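Local atomic coordinates of thermostable carboxypeptidase 1 (Pyrococcus furiosus, PDB entry 1KA2), a protein that removes amino acids one at a time from the C-terminus of peptides with broad specificity, as a cobalt-dependent metallocarboxypeptidase that works as a homodimer. Residues T267-G272 against S300-W305; A274-Q279 against G291-G296; H238-E243 against R250-Y255; L295-S300 against T427-Q432; T358-I363 against T422-T427. All coordinates share one frame; numbering follows the deposited sequence.

Contact 1 (T267-G272 against S300-W305); sequences TVHEFG and SQSRFW. With MG (magnesium ion), chain B.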
# COMPACT_ATOMS: atom_id res chain seq x y z
N THR A 267 -3.11 8.67 19.83
CA THR A 267 -3.01 7.24 19.53
C THR A 267 -4.24 6.51 20.10
O THR A 267 -4.84 5.66 19.43
CB THR A 267 -1.71 6.63 20.13
OG1 THR A 267 -0.56 7.35 19.64
CG2 THR A 267 -1.57 5.17 19.73
N VAL A 268 -4.60 6.88 21.32
CA VAL A 268 -5.75 6.31 22.01
C VAL A 268 -7.01 6.64 21.21
O VAL A 268 -7.85 5.77 20.96
CB VAL A 268 -5.87 6.88 23.44
CG1 VAL A 268 -7.03 6.21 24.18
CG2 VAL A 268 -4.57 6.66 24.18
N HIS A 269 -7.12 7.90 20.80
CA HIS A 269 -8.26 8.36 20.00
C HIS A 269 -8.39 7.43 18.79
O HIS A 269 -9.43 6.81 18.59
CB HIS A 269 -8.02 9.80 19.51
CG HIS A 269 -9.14 10.35 18.67
ND1 HIS A 269 -10.25 10.96 19.22
CD2 HIS A 269 -9.30 10.42 17.33
CE1 HIS A 269 -11.05 11.37 18.26
NE2 HIS A 269 -10.49 11.06 17.10
N GLU A 270 -7.33 7.33 17.99
CA GLU A 270 -7.38 6.46 16.82
C GLU A 270 -7.64 5.01 17.20
O GLU A 270 -8.32 4.29 16.48
CB GLU A 270 -6.09 6.58 16.00
CG GLU A 270 -5.83 7.98 15.40
CD GLU A 270 -7.06 8.63 14.76
OE1 GLU A 270 -7.77 7.96 13.97
OE2 GLU A 270 -7.30 9.82 15.03
N PHE A 271 -7.11 4.55 18.34
CA PHE A 271 -7.37 3.17 18.75
C PHE A 271 -8.88 2.95 18.85
O PHE A 271 -9.39 1.89 18.47
CB PHE A 271 -6.73 2.88 20.11
CG PHE A 271 -7.23 1.61 20.76
CD1 PHE A 271 -6.75 0.37 20.35
CD2 PHE A 271 -8.24 1.66 21.72
CE1 PHE A 271 -7.27 -0.81 20.89
CE2 PHE A 271 -8.77 0.49 22.27
CZ PHE A 271 -8.28 -0.75 21.85
N GLY A 272 -9.58 3.96 19.37
CA GLY A 272 -11.02 3.86 19.52
C GLY A 272 -11.73 3.63 18.20
O GLY A 272 -12.71 2.89 18.13
N SER A 300 -17.86 8.59 18.55
CA SER A 300 -18.29 8.28 19.91
C SER A 300 -17.30 7.24 20.47
O SER A 300 -17.09 7.16 21.68
CB SER A 300 -19.72 7.70 19.93
OG SER A 300 -19.77 6.40 19.39
N GLN A 301 -16.69 6.46 19.58
CA GLN A 301 -15.74 5.44 19.99
C GLN A 301 -14.38 6.04 20.25
O GLN A 301 -13.75 5.75 21.28
CB GLN A 301 -15.66 4.35 18.93
CG GLN A 301 -16.98 3.65 18.73
CD GLN A 301 -17.53 3.10 20.04
OE1 GLN A 301 -16.98 2.16 20.60
NE2 GLN A 301 -18.61 3.70 20.53
N SER A 302 -13.91 6.87 19.33
CA SER A 302 -12.61 7.50 19.49
C SER A 302 -12.59 8.39 20.73
O SER A 302 -11.62 8.38 21.48
CB SER A 302 -12.26 8.34 18.25
OG SER A 302 -13.19 9.40 18.06
N ARG A 303 -13.66 9.15 20.95
CA ARG A 303 -13.74 10.04 22.11
C ARG A 303 -13.96 9.24 23.39
O ARG A 303 -13.56 9.67 24.47
CB ARG A 303 -14.86 11.06 21.95
CG ARG A 303 -14.65 12.04 20.79
CD ARG A 303 -13.38 12.89 20.98
NE ARG A 303 -13.40 14.04 20.09
CZ ARG A 303 -12.40 14.91 19.95
NH1 ARG A 303 -11.28 14.77 20.64
NH2 ARG A 303 -12.54 15.94 19.12
N PHE A 304 -14.60 8.08 23.27
CA PHE A 304 -14.81 7.25 24.45
C PHE A 304 -13.44 6.87 25.00
O PHE A 304 -13.16 7.09 26.18
CB PHE A 304 -15.58 5.97 24.10
CG PHE A 304 -15.93 5.14 25.31
CD1 PHE A 304 -17.06 5.43 26.06
CD2 PHE A 304 -15.10 4.09 25.72
CE1 PHE A 304 -17.37 4.69 27.21
CE2 PHE A 304 -15.40 3.34 26.86
CZ PHE A 304 -16.54 3.65 27.61
N TRP A 305 -12.58 6.31 24.15
CA TRP A 305 -11.25 5.91 24.60
C TRP A 305 -10.34 7.08 24.94
O TRP A 305 -9.59 7.04 25.92
CB TRP A 305 -10.58 5.01 23.56
CG TRP A 305 -11.25 3.68 23.50
CD1 TRP A 305 -12.39 3.37 22.84
CD2 TRP A 305 -10.90 2.52 24.27
NE1 TRP A 305 -12.79 2.10 23.16
CE2 TRP A 305 -11.89 1.55 24.04
CE3 TRP A 305 -9.85 2.22 25.15
CZ2 TRP A 305 -11.87 0.30 24.64
CZ3 TRP A 305 -9.83 0.96 25.76
CH2 TRP A 305 -10.84 0.02 25.50
MG MG B . -11.40 10.70 14.99
O HOH W 1 -9.48 10.63 13.93
O HOH W 2 -14.19 1.73 20.39
O HOH W 3 -12.15 11.15 13.00
O HOH W 4 -11.31 12.93 15.04
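H269 and F271 both carry CG anti to the backbone N (chi1 165° for F271), which sends their rings across to S302 and W305, while W305 has CG anti to its own carbonyl carbon and swings its indole toward F271 and G272. F271 and W305 form a T-shaped pair: the CE2 edge of the phenylalanine points at the indole face, with CE2 3.5 Å from W305 CE3 and the planes 79° apart. A water between the helices donates to G272 O and Q301 OE1 and accepts a weak bond from W305 NE1; Q301 OE1 is also bonded to H465. A phenylalanine in place of W305 would probably leave this water without its weak indole N-H bond and open a gap beside F271. The axes of the two segments are 140° apart in direction and 6.8 Å apart at closest; G272 and S302 have the nearest CA atoms, 4.0 Å apart, and a beta carbon on G272 would clash with the backbone of 300-305. Nearer the metal, S302 CB sits over the centre of the H269 imidazole in a CH-pi contact, 3.3 Å from the ring centroid. H269 NE2 binds the magnesium ion at 2.3 Å and ND1 bonds E306, which together fix the turn of the imidazole; E306 also forms a salt bridge with R303. S302 OG bonds the metal ligand E299. E270 OE2 accepts a 2.6 Å bond from a metal-bound water. With H273 as the other ligand, this is the HEXXH-plus-glutamate (gluzincin-type) metal site, used here by an M32 carboxypeptidase.

Contact 2 (A274-Q279 against G291-G296); sequences ALYELQ and GGVSLG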
# COMPACT_ATOMS: atom_id res chain seq x y z
N ALA A 274 -10.28 2.27 15.53
CA ALA A 274 -9.83 0.95 15.09
C ALA A 274 -10.55 -0.24 15.72
O ALA A 274 -11.01 -1.14 15.02
CB ALA A 274 -8.32 0.83 15.31
N LEU A 275 -10.64 -0.24 17.06
CA LEU A 275 -11.30 -1.33 17.78
C LEU A 275 -12.66 -1.57 17.15
O LEU A 275 -13.08 -2.70 16.93
CB LEU A 275 -11.47 -0.98 19.27
CG LEU A 275 -12.18 -2.04 20.12
CD1 LEU A 275 -11.28 -3.26 20.27
CD2 LEU A 275 -12.51 -1.49 21.49
N TYR A 276 -13.34 -0.47 16.86
CA TYR A 276 -14.65 -0.49 16.24
C TYR A 276 -14.63 -1.31 14.94
O TYR A 276 -15.44 -2.22 14.73
CB TYR A 276 -15.07 0.95 15.96
CG TYR A 276 -16.47 1.17 15.45
CD1 TYR A 276 -17.32 0.10 15.14
CD2 TYR A 276 -16.96 2.46 15.30
CE1 TYR A 276 -18.63 0.33 14.71
CE2 TYR A 276 -18.25 2.70 14.87
CZ TYR A 276 -19.09 1.65 14.57
OH TYR A 276 -20.37 1.95 14.14
N GLU A 277 -13.70 -0.98 14.05
CA GLU A 277 -13.61 -1.69 12.78
C GLU A 277 -13.09 -3.11 13.01
O GLU A 277 -13.46 -4.05 12.31
CB GLU A 277 -12.69 -0.93 11.84
CG GLU A 277 -13.27 0.39 11.38
CD GLU A 277 -14.53 0.22 10.54
OE1 GLU A 277 -14.65 -0.83 9.85
OE2 GLU A 277 -15.39 1.13 10.56
N LEU A 278 -12.23 -3.24 14.01
CA LEU A 278 -11.63 -4.51 14.38
C LEU A 278 -12.69 -5.46 14.93
O LEU A 278 -12.66 -6.65 14.65
CB LEU A 278 -10.55 -4.25 15.43
CG LEU A 278 -9.13 -4.79 15.19
CD1 LEU A 278 -8.77 -4.68 13.75
CD2 LEU A 278 -8.14 -4.01 16.05
N GLN A 279 -13.62 -4.92 15.71
CA GLN A 279 -14.66 -5.76 16.32
C GLN A 279 -15.92 -5.85 15.47
O GLN A 279 -17.03 -5.83 15.99
CB GLN A 279 -14.98 -5.25 17.72
CG GLN A 279 -13.74 -5.25 18.62
CD GLN A 279 -14.06 -5.24 20.10
OE1 GLN A 279 -13.53 -6.05 20.86
NE2 GLN A 279 -14.90 -4.31 20.52
N GLY A 291 -18.51 -2.67 8.93
CA GLY A 291 -17.94 -1.34 9.10
C GLY A 291 -18.77 -0.29 9.83
O GLY A 291 -19.99 -0.30 9.78
N GLY A 292 -18.09 0.64 10.50
CA GLY A 292 -18.77 1.70 11.24
C GLY A 292 -19.88 2.39 10.46
O GLY A 292 -19.69 2.76 9.31
N VAL A 293 -21.02 2.60 11.10
CA VAL A 293 -22.15 3.20 10.41
C VAL A 293 -22.06 4.69 10.03
O VAL A 293 -22.66 5.09 9.05
CB VAL A 293 -23.48 2.92 11.20
CG1 VAL A 293 -23.62 3.87 12.43
CG2 VAL A 293 -24.66 3.05 10.24
N SER A 294 -21.32 5.50 10.77
CA SER A 294 -21.24 6.92 10.43
C SER A 294 -20.13 7.65 11.16
O SER A 294 -19.54 7.12 12.08
CB SER A 294 -22.56 7.62 10.78
OG SER A 294 -22.71 7.64 12.18
N LEU A 295 -19.89 8.89 10.74
CA LEU A 295 -18.88 9.72 11.38
C LEU A 295 -19.18 9.95 12.84
O LEU A 295 -18.27 9.98 13.67
CB LEU A 295 -18.79 11.09 10.71
CG LEU A 295 -18.28 11.20 9.28
CD1 LEU A 295 -18.22 12.69 8.85
CD2 LEU A 295 -16.90 10.54 9.24
N GLY A 296 -20.46 10.15 13.16
CA GLY A 296 -20.82 10.40 14.55
C GLY A 296 -20.65 9.22 15.49
O GLY A 296 -20.14 9.36 16.59
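Y276 and E277, on the last turn of the HEXXH helix 261-278, reach over to G292 and V293 in the loop that leads into helix 295-309, the helix of the third protein ligand of the metal. The close part of the contact lies around G292. Y276 extends with CG anti to the backbone N (chi1 -174°) and lays its phenol end against the glycine, CZ being 3.3 Å from G292 CA. Its OH accepts a hydrogen bond from V293 N at 3.2 Å. A beta carbon on G292 would point into this contact and be tight against both Y276 CE2 and E277 OE2. An alanine in place of Y276 would probably leave V293 N without its acceptor and H465 without its stacking partner. The contact thins out toward V293 and S294, which are partly exposed where Y276 and E277 are buried. V293 CG1 comes no nearer than 4.1 Å to Y276 OH, and the S294 side chain points away from helix 261-278; at the N-cap of helix 295-309 its OG bonds E164 and, weakly, I297 N. E277 OE2 also binds H298, and it takes G292 N on its syn side, 31° out of the carboxylate plane, at an N-to-O distance of 2.7 Å.

Contact 3 (H238-E243 against R250-Y255); sequences HPFTTE and RITTRY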
# COMPACT_ATOMS: atom_id res chain seq x y z
N HIS A 238 -0.76 13.56 9.93
CA HIS A 238 -1.94 13.68 10.79
C HIS A 238 -2.47 12.29 11.13
O HIS A 238 -2.63 11.45 10.25
CB HIS A 238 -3.07 14.49 10.10
CG HIS A 238 -2.64 15.83 9.60
ND1 HIS A 238 -2.09 16.02 8.35
CD2 HIS A 238 -2.64 17.05 10.19
CE1 HIS A 238 -1.78 17.30 8.19
NE2 HIS A 238 -2.10 17.94 9.30
N PRO A 239 -2.76 12.04 12.41
CA PRO A 239 -3.27 10.75 12.88
C PRO A 239 -4.60 10.39 12.23
O PRO A 239 -5.49 11.22 12.12
CB PRO A 239 -3.43 10.95 14.38
CG PRO A 239 -2.38 11.96 14.70
CD PRO A 239 -2.50 12.94 13.55
N PHE A 240 -4.72 9.14 11.80
CA PHE A 240 -5.95 8.65 11.21
C PHE A 240 -6.04 7.14 11.38
O PHE A 240 -5.11 6.49 11.85
CB PHE A 240 -6.05 9.03 9.72
CG PHE A 240 -5.03 8.36 8.84
CD1 PHE A 240 -5.27 7.10 8.31
CD2 PHE A 240 -3.83 8.98 8.55
CE1 PHE A 240 -4.33 6.47 7.50
CE2 PHE A 240 -2.87 8.36 7.75
CZ PHE A 240 -3.13 7.10 7.22
N THR A 241 -7.19 6.59 11.01
CA THR A 241 -7.44 5.16 11.10
C THR A 241 -7.97 4.69 9.76
O THR A 241 -8.79 5.37 9.15
CB THR A 241 -8.50 4.84 12.19
OG1 THR A 241 -7.96 5.13 13.48
CG2 THR A 241 -8.93 3.38 12.13
N THR A 242 -7.49 3.55 9.28
CA THR A 242 -7.97 2.98 8.03
C THR A 242 -8.32 1.53 8.23
O THR A 242 -7.72 0.85 9.04
CB THR A 242 -6.95 2.94 6.90
OG1 THR A 242 -5.70 3.47 7.35
CG2 THR A 242 -7.49 3.64 5.68
N GLU A 243 -9.26 1.06 7.43
CA GLU A 243 -9.67 -0.32 7.48
C GLU A 243 -9.44 -0.90 6.10
O GLU A 243 -10.11 -0.52 5.15
CB GLU A 243 -11.15 -0.43 7.81
CG GLU A 243 -11.63 0.53 8.86
CD GLU A 243 -12.08 1.87 8.30
OE1 GLU A 243 -12.79 1.87 7.27
OE2 GLU A 243 -11.74 2.92 8.90
N ARG A 250 -5.43 -0.22 10.44
CA ARG A 250 -4.24 0.52 10.77
C ARG A 250 -4.46 1.95 11.25
O ARG A 250 -5.36 2.65 10.77
CB ARG A 250 -3.33 0.53 9.55
CG ARG A 250 -3.16 -0.87 8.95
CD ARG A 250 -2.14 -0.93 7.82
NE ARG A 250 -2.18 -2.23 7.16
CZ ARG A 250 -1.45 -2.56 6.10
NH1 ARG A 250 -0.61 -1.68 5.55
NH2 ARG A 250 -1.56 -3.78 5.59
N ILE A 251 -3.64 2.37 12.21
CA ILE A 251 -3.72 3.72 12.76
C ILE A 251 -2.33 4.34 12.73
O ILE A 251 -1.32 3.65 12.67
CB ILE A 251 -4.22 3.74 14.25
CG1 ILE A 251 -3.14 3.19 15.18
CG2 ILE A 251 -5.50 2.92 14.40
CD1 ILE A 251 -3.49 3.29 16.65
N THR A 252 -2.29 5.67 12.76
CA THR A 252 -1.02 6.37 12.78
C THR A 252 -1.12 7.46 13.84
O THR A 252 -2.20 7.79 14.32
CB THR A 252 -0.70 7.05 11.43
OG1 THR A 252 -1.62 8.12 11.21
CG2 THR A 252 -0.82 6.06 10.30
N THR A 253 0.03 7.99 14.23
CA THR A 253 0.05 9.08 15.19
C THR A 253 1.20 9.92 14.70
O THR A 253 1.72 9.68 13.61
CB THR A 253 0.37 8.60 16.62
OG1 THR A 253 0.26 9.71 17.53
CG2 THR A 253 1.79 8.03 16.70
N ARG A 254 1.58 10.91 15.47
CA ARG A 254 2.70 11.72 15.08
C ARG A 254 3.41 12.09 16.36
O ARG A 254 2.81 12.08 17.43
CB ARG A 254 2.28 12.99 14.33
CG ARG A 254 1.51 13.98 15.15
CD ARG A 254 1.33 15.25 14.35
NE ARG A 254 0.29 16.09 14.93
CZ ARG A 254 -0.69 16.65 14.23
NH1 ARG A 254 -0.75 16.46 12.91
NH2 ARG A 254 -1.59 17.41 14.84
N TYR A 255 4.69 12.40 16.24
CA TYR A 255 5.50 12.77 17.37
C TYR A 255 6.01 14.19 17.17
O TYR A 255 7.01 14.39 16.50
CB TYR A 255 6.65 11.78 17.52
CG TYR A 255 6.19 10.35 17.76
CD1 TYR A 255 6.13 9.43 16.71
CD2 TYR A 255 5.79 9.93 19.02
CE1 TYR A 255 5.69 8.12 16.93
CE2 TYR A 255 5.34 8.63 19.25
CZ TYR A 255 5.29 7.73 18.20
OH TYR A 255 4.85 6.44 18.43
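The side chain of T252 lies alongside F240 and P239, its atoms divided between a polar and an apolar task. From CB, OG1 takes the place between the backbone N and the carbonyl carbon (chi1 68°) and lies 3.5 Å from P239 CA. It accepts a weak bond from F240 N at 3.3 Å, while its stronger partner is S236 OG. The other branch, CG2, comes over one face of the F240 ring and is 4.0 Å from both CE2 and CZ. The two segments pair as an antiparallel beta hairpin, strand 241-243 against 248-253, which joins the HPF and DXRXT motifs of the M32 family. In the hydrogen-bonded pair, T242 N gives to R250 O at 2.8 Å and R250 N returns a bond to T242 O. In the neighbouring non-hydrogen-bonded pair, T241 and I251 lie side by side, with T241 OG1 3.4 Å from I251 CG2 and hydrogen-bonded to the probable proton donor/acceptor E270. R250 forms a salt bridge with D33 of the second subunit. Beyond the strands P239 CD lies over the rim of one face of the R254 guanidinium, whose NH1 bonds A237 O and whose NE pairs with E256; H238 CD2 meets NH1 edge-on, 3.4 Å away.

Contact 4 (L295-S300 against T427-Q432); sequences LGIHES and TLLSAQ. With MG (magnesium ion), chain B.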
# COMPACT_ATOMS: atom_id res chain seq x y z
N LEU A 295 -19.89 8.89 10.74
CA LEU A 295 -18.88 9.72 11.38
C LEU A 295 -19.18 9.95 12.84
O LEU A 295 -18.27 9.98 13.67
CB LEU A 295 -18.79 11.09 10.71
CG LEU A 295 -18.28 11.20 9.28
CD1 LEU A 295 -18.22 12.69 8.85
CD2 LEU A 295 -16.90 10.54 9.24
N GLY A 296 -20.46 10.15 13.16
CA GLY A 296 -20.82 10.40 14.55
C GLY A 296 -20.65 9.22 15.49
O GLY A 296 -20.14 9.36 16.59
N ILE A 297 -21.07 8.05 15.06
CA ILE A 297 -20.91 6.87 15.91
C ILE A 297 -19.41 6.57 16.01
O ILE A 297 -18.92 6.16 17.07
CB ILE A 297 -21.64 5.63 15.33
CG1 ILE A 297 -23.13 5.96 15.14
CG2 ILE A 297 -21.49 4.43 16.28
CD1 ILE A 297 -23.83 6.37 16.42
N HIS A 298 -18.66 6.80 14.93
CA HIS A 298 -17.22 6.53 14.97
C HIS A 298 -16.54 7.44 15.98
O HIS A 298 -15.71 6.99 16.76
CB HIS A 298 -16.58 6.71 13.59
CG HIS A 298 -15.92 5.46 13.07
ND1 HIS A 298 -14.76 4.95 13.62
CD2 HIS A 298 -16.28 4.61 12.08
CE1 HIS A 298 -14.43 3.84 12.98
NE2 HIS A 298 -15.33 3.61 12.05
N GLU A 299 -16.91 8.71 15.99
CA GLU A 299 -16.33 9.64 16.95
C GLU A 299 -16.80 9.37 18.38
O GLU A 299 -16.21 9.88 19.33
CB GLU A 299 -16.61 11.08 16.53
CG GLU A 299 -15.68 11.55 15.41
CD GLU A 299 -14.27 11.84 15.91
OE1 GLU A 299 -14.01 12.91 16.48
OE2 GLU A 299 -13.38 11.00 15.76
N SER A 300 -17.86 8.59 18.55
CA SER A 300 -18.29 8.28 19.91
C SER A 300 -17.30 7.24 20.47
O SER A 300 -17.09 7.16 21.68
CB SER A 300 -19.72 7.70 19.93
OG SER A 300 -19.77 6.40 19.39
N THR A 427 -18.45 13.52 20.74
CA THR A 427 -18.10 13.91 22.11
C THR A 427 -19.31 13.63 23.01
O THR A 427 -19.18 12.96 24.05
CB THR A 427 -17.77 15.43 22.23
OG1 THR A 427 -18.97 16.19 22.01
CG2 THR A 427 -16.73 15.83 21.18
N LEU A 428 -20.47 14.12 22.61
CA LEU A 428 -21.70 13.92 23.38
C LEU A 428 -21.96 12.44 23.60
O LEU A 428 -22.09 11.98 24.74
CB LEU A 428 -22.90 14.54 22.66
CG LEU A 428 -22.82 16.03 22.29
CD1 LEU A 428 -24.22 16.54 21.99
CD2 LEU A 428 -22.21 16.85 23.42
N LEU A 429 -22.05 11.70 22.51
CA LEU A 429 -22.29 10.27 22.60
C LEU A 429 -21.29 9.52 23.49
O LEU A 429 -21.64 8.48 24.06
CB LEU A 429 -22.29 9.64 21.21
CG LEU A 429 -23.62 9.61 20.48
CD1 LEU A 429 -24.06 11.03 20.23
CD2 LEU A 429 -23.48 8.85 19.17
N SER A 430 -20.05 10.00 23.59
CA SER A 430 -19.04 9.30 24.40
C SER A 430 -19.41 9.37 25.88
O SER A 430 -19.11 8.44 26.66
CB SER A 430 -17.63 9.88 24.20
OG SER A 430 -17.46 11.15 24.81
N ALA A 431 -20.06 10.46 26.26
CA ALA A 431 -20.50 10.68 27.63
C ALA A 431 -21.66 9.74 27.93
O ALA A 431 -21.64 9.00 28.91
CB ALA A 431 -20.93 12.13 27.82
N GLN A 432 -22.67 9.77 27.07
CA GLN A 432 -23.86 8.94 27.23
C GLN A 432 -23.48 7.46 27.36
O GLN A 432 -23.95 6.76 28.25
CB GLN A 432 -24.79 9.15 26.03
CG GLN A 432 -26.26 8.82 26.30
CD GLN A 432 -27.18 9.27 25.16
OE1 GLN A 432 -26.86 10.20 24.42
NE2 GLN A 432 -28.33 8.61 25.03
MG MG B . -11.40 10.70 14.99
O HOH W 1 -9.48 10.63 13.93
O HOH W 3 -12.15 11.15 13.00
O HOH W 4 -11.31 12.93 15.04
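S430 OG, on the helix that packs against S300, gives a 2.6 Å hydrogen bond to T427 O one turn back. The hydroxyl is thereby used within its own helix, and S430 CB lies 3.7 Å from S300 O. S300 has OG between the backbone N and the carbonyl carbon (chi1 71°), unusually close to I297 O, and offers its beta carbon across the interface. S300 CB meets L429 CB at 3.5 Å, tighter than usual carbon packing. L429 points at helix 295-309, and its CD2 reaches past S300 to I297 CD1, 3.7 Å away, so that I297 and S300 hold the leucine from positions one turn apart. No hydrogen bond joins the segments. Their axes approach to 7.9 Å at an angle of 52°, a close approach at which two small serine side chains meet the other helix. E299, beside this interface, directs its carboxylate to the magnesium ion, OE2 binding at 2.1 Å, and packs against Y423 of helix 421-440. With H269 and H273 it completes the protein ligands of the metal, E299 and S300 belonging to the HES/GQ motif of M32 carboxypeptidases.

Contact 5 (T358-I363 against T422-T427); sequences TYNFHI and TYTIGT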
# COMPACT_ATOMS: atom_id res chain seq x y z
N THR A 358 -14.21 23.30 26.09
CA THR A 358 -14.33 24.38 25.11
C THR A 358 -14.49 23.88 23.66
O THR A 358 -14.97 24.61 22.80
CB THR A 358 -13.10 25.32 25.18
OG1 THR A 358 -11.93 24.63 24.72
CG2 THR A 358 -12.87 25.80 26.61
N TYR A 359 -14.08 22.64 23.40
CA TYR A 359 -14.17 22.07 22.04
C TYR A 359 -15.50 22.25 21.31
O TYR A 359 -15.55 22.80 20.20
CB TYR A 359 -13.84 20.57 22.05
CG TYR A 359 -13.76 19.94 20.67
CD1 TYR A 359 -12.63 20.10 19.87
CD2 TYR A 359 -14.83 19.21 20.16
CE1 TYR A 359 -12.55 19.53 18.60
CE2 TYR A 359 -14.77 18.65 18.89
CZ TYR A 359 -13.63 18.81 18.11
OH TYR A 359 -13.58 18.25 16.86
N ASN A 360 -16.57 21.77 21.91
CA ASN A 360 -17.87 21.86 21.26
C ASN A 360 -18.35 23.28 20.89
O ASN A 360 -19.26 23.42 20.07
CB ASN A 360 -18.91 21.11 22.09
CG ASN A 360 -18.73 19.60 21.99
OD1 ASN A 360 -18.59 19.06 20.90
ND2 ASN A 360 -18.76 18.91 23.13
N PHE A 361 -17.75 24.32 21.45
CA PHE A 361 -18.18 25.67 21.11
C PHE A 361 -17.56 26.06 19.76
O PHE A 361 -18.09 26.91 19.04
CB PHE A 361 -17.81 26.65 22.24
CG PHE A 361 -18.66 26.47 23.49
CD1 PHE A 361 -18.12 25.90 24.64
CD2 PHE A 361 -19.99 26.86 23.50
CE1 PHE A 361 -18.90 25.71 25.78
CE2 PHE A 361 -20.79 26.67 24.64
CZ PHE A 361 -20.24 26.09 25.78
N HIS A 362 -16.46 25.41 19.42
CA HIS A 362 -15.80 25.65 18.14
C HIS A 362 -16.69 25.06 17.06
O HIS A 362 -16.80 25.59 15.96
CB HIS A 362 -14.43 24.96 18.12
CG HIS A 362 -13.41 25.64 18.98
ND1 HIS A 362 -12.55 26.60 18.50
CD2 HIS A 362 -13.12 25.50 20.30
CE1 HIS A 362 -11.77 27.02 19.48
NE2 HIS A 362 -12.10 26.37 20.58
N ILE A 363 -17.36 23.95 17.38
CA ILE A 363 -18.25 23.31 16.42
C ILE A 363 -19.58 24.07 16.26
O ILE A 363 -20.11 24.19 15.15
CB ILE A 363 -18.53 21.85 16.82
CG1 ILE A 363 -17.21 21.09 17.01
CG2 ILE A 363 -19.38 21.18 15.77
CD1 ILE A 363 -16.37 20.95 15.73
N THR A 422 -20.81 16.40 13.22
CA THR A 422 -20.57 15.01 13.60
C THR A 422 -19.52 14.91 14.70
O THR A 422 -19.51 13.92 15.45
CB THR A 422 -20.11 14.16 12.40
OG1 THR A 422 -18.93 14.73 11.83
CG2 THR A 422 -21.20 14.08 11.35
N TYR A 423 -18.63 15.90 14.82
CA TYR A 423 -17.62 15.86 15.89
C TYR A 423 -18.26 16.02 17.27
O TYR A 423 -17.91 15.30 18.22
CB TYR A 423 -16.56 16.97 15.73
CG TYR A 423 -15.57 16.79 14.58
CD1 TYR A 423 -15.75 17.45 13.37
CD2 TYR A 423 -14.42 16.01 14.74
CE1 TYR A 423 -14.81 17.34 12.35
CE2 TYR A 423 -13.48 15.90 13.72
CZ TYR A 423 -13.69 16.57 12.53
OH TYR A 423 -12.77 16.46 11.52
N THR A 424 -19.20 16.97 17.39
CA THR A 424 -19.88 17.22 18.66
C THR A 424 -20.68 15.99 19.04
O THR A 424 -20.70 15.60 20.21
CB THR A 424 -20.81 18.46 18.55
OG1 THR A 424 -20.00 19.63 18.35
CG2 THR A 424 -21.65 18.63 19.82
N ILE A 425 -21.33 15.37 18.06
CA ILE A 425 -22.13 14.17 18.28
C ILE A 425 -21.28 13.10 18.94
O ILE A 425 -21.73 12.41 19.87
CB ILE A 425 -22.68 13.60 16.96
CG1 ILE A 425 -23.71 14.58 16.38
CG2 ILE A 425 -23.27 12.21 17.20
CD1 ILE A 425 -24.35 14.09 15.09
N GLY A 426 -20.05 12.93 18.45
CA GLY A 426 -19.15 11.95 19.03
C GLY A 426 -18.79 12.26 20.46
O GLY A 426 -18.81 11.38 21.32
N THR A 427 -18.45 13.52 20.74
CA THR A 427 -18.10 13.91 22.11
C THR A 427 -19.31 13.63 23.01
O THR A 427 -19.18 12.96 24.05
CB THR A 427 -17.77 15.43 22.23
OG1 THR A 427 -18.97 16.19 22.01
CG2 THR A 427 -16.73 15.83 21.18
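Y423 opens the contact by setting its CB near both Y359 and I363, 4.0 Å from I363 CD1. The phenol oxygen of Y359 comes obliquely against the Y423 ring, its OH 3.2 Å from CD2. Both tyrosines also make cation-pi contacts, Y423 with R351 and Y359 with R303. One residue on, T424 OG1 donates a hydrogen bond to N360 OD1 at 3.0 Å, from a position 31° out of the carbonyl plane. The same hydroxyl oxygen lies 3.1 Å from I363 CB as the two side chains slide past each other. T427, a turn further, meets N360 tip to tip: N360 ND2 donates to T427 OG1 at 2.9 Å, nearly in the amide plane, and T427 OG1 donates a hydrogen bond to T424 O. With CG anti to the carbonyl carbon (chi1 -73°), the N360 amide projects between the two threonines, the axes of the two segments being 152° apart. Each end of the buried amide has a threonine hydroxyl partner, and two bonds of opposite sense fix which way it is flipped. The chemistry implies a directional pair of hydrogen bonds between two nearly antiparallel helices, on the flank of the metal site where Y423 packs on E299.

Along the chain the hairpin of contact 3 closes first; contact 1 then joins helices 261-278 and 295-309, with contact 2 nested in the loop it closes. Contact 4 carries helix 295-309 on to helix 421-440, and contact 5, nested within that longer loop, ties helix 421-440 to helix 359-375. Contacts 1 and 4 share S300 and the magnesium ion, their centres about 10 Å apart; contacts 3 and 5 lie farthest apart, about 21 Å between centres. The metal site is thus built from HEXXH and glutamate helices in direct contact, flanked by the hairpin and by the helix pair of contact 5, within a largely helical M32 fold.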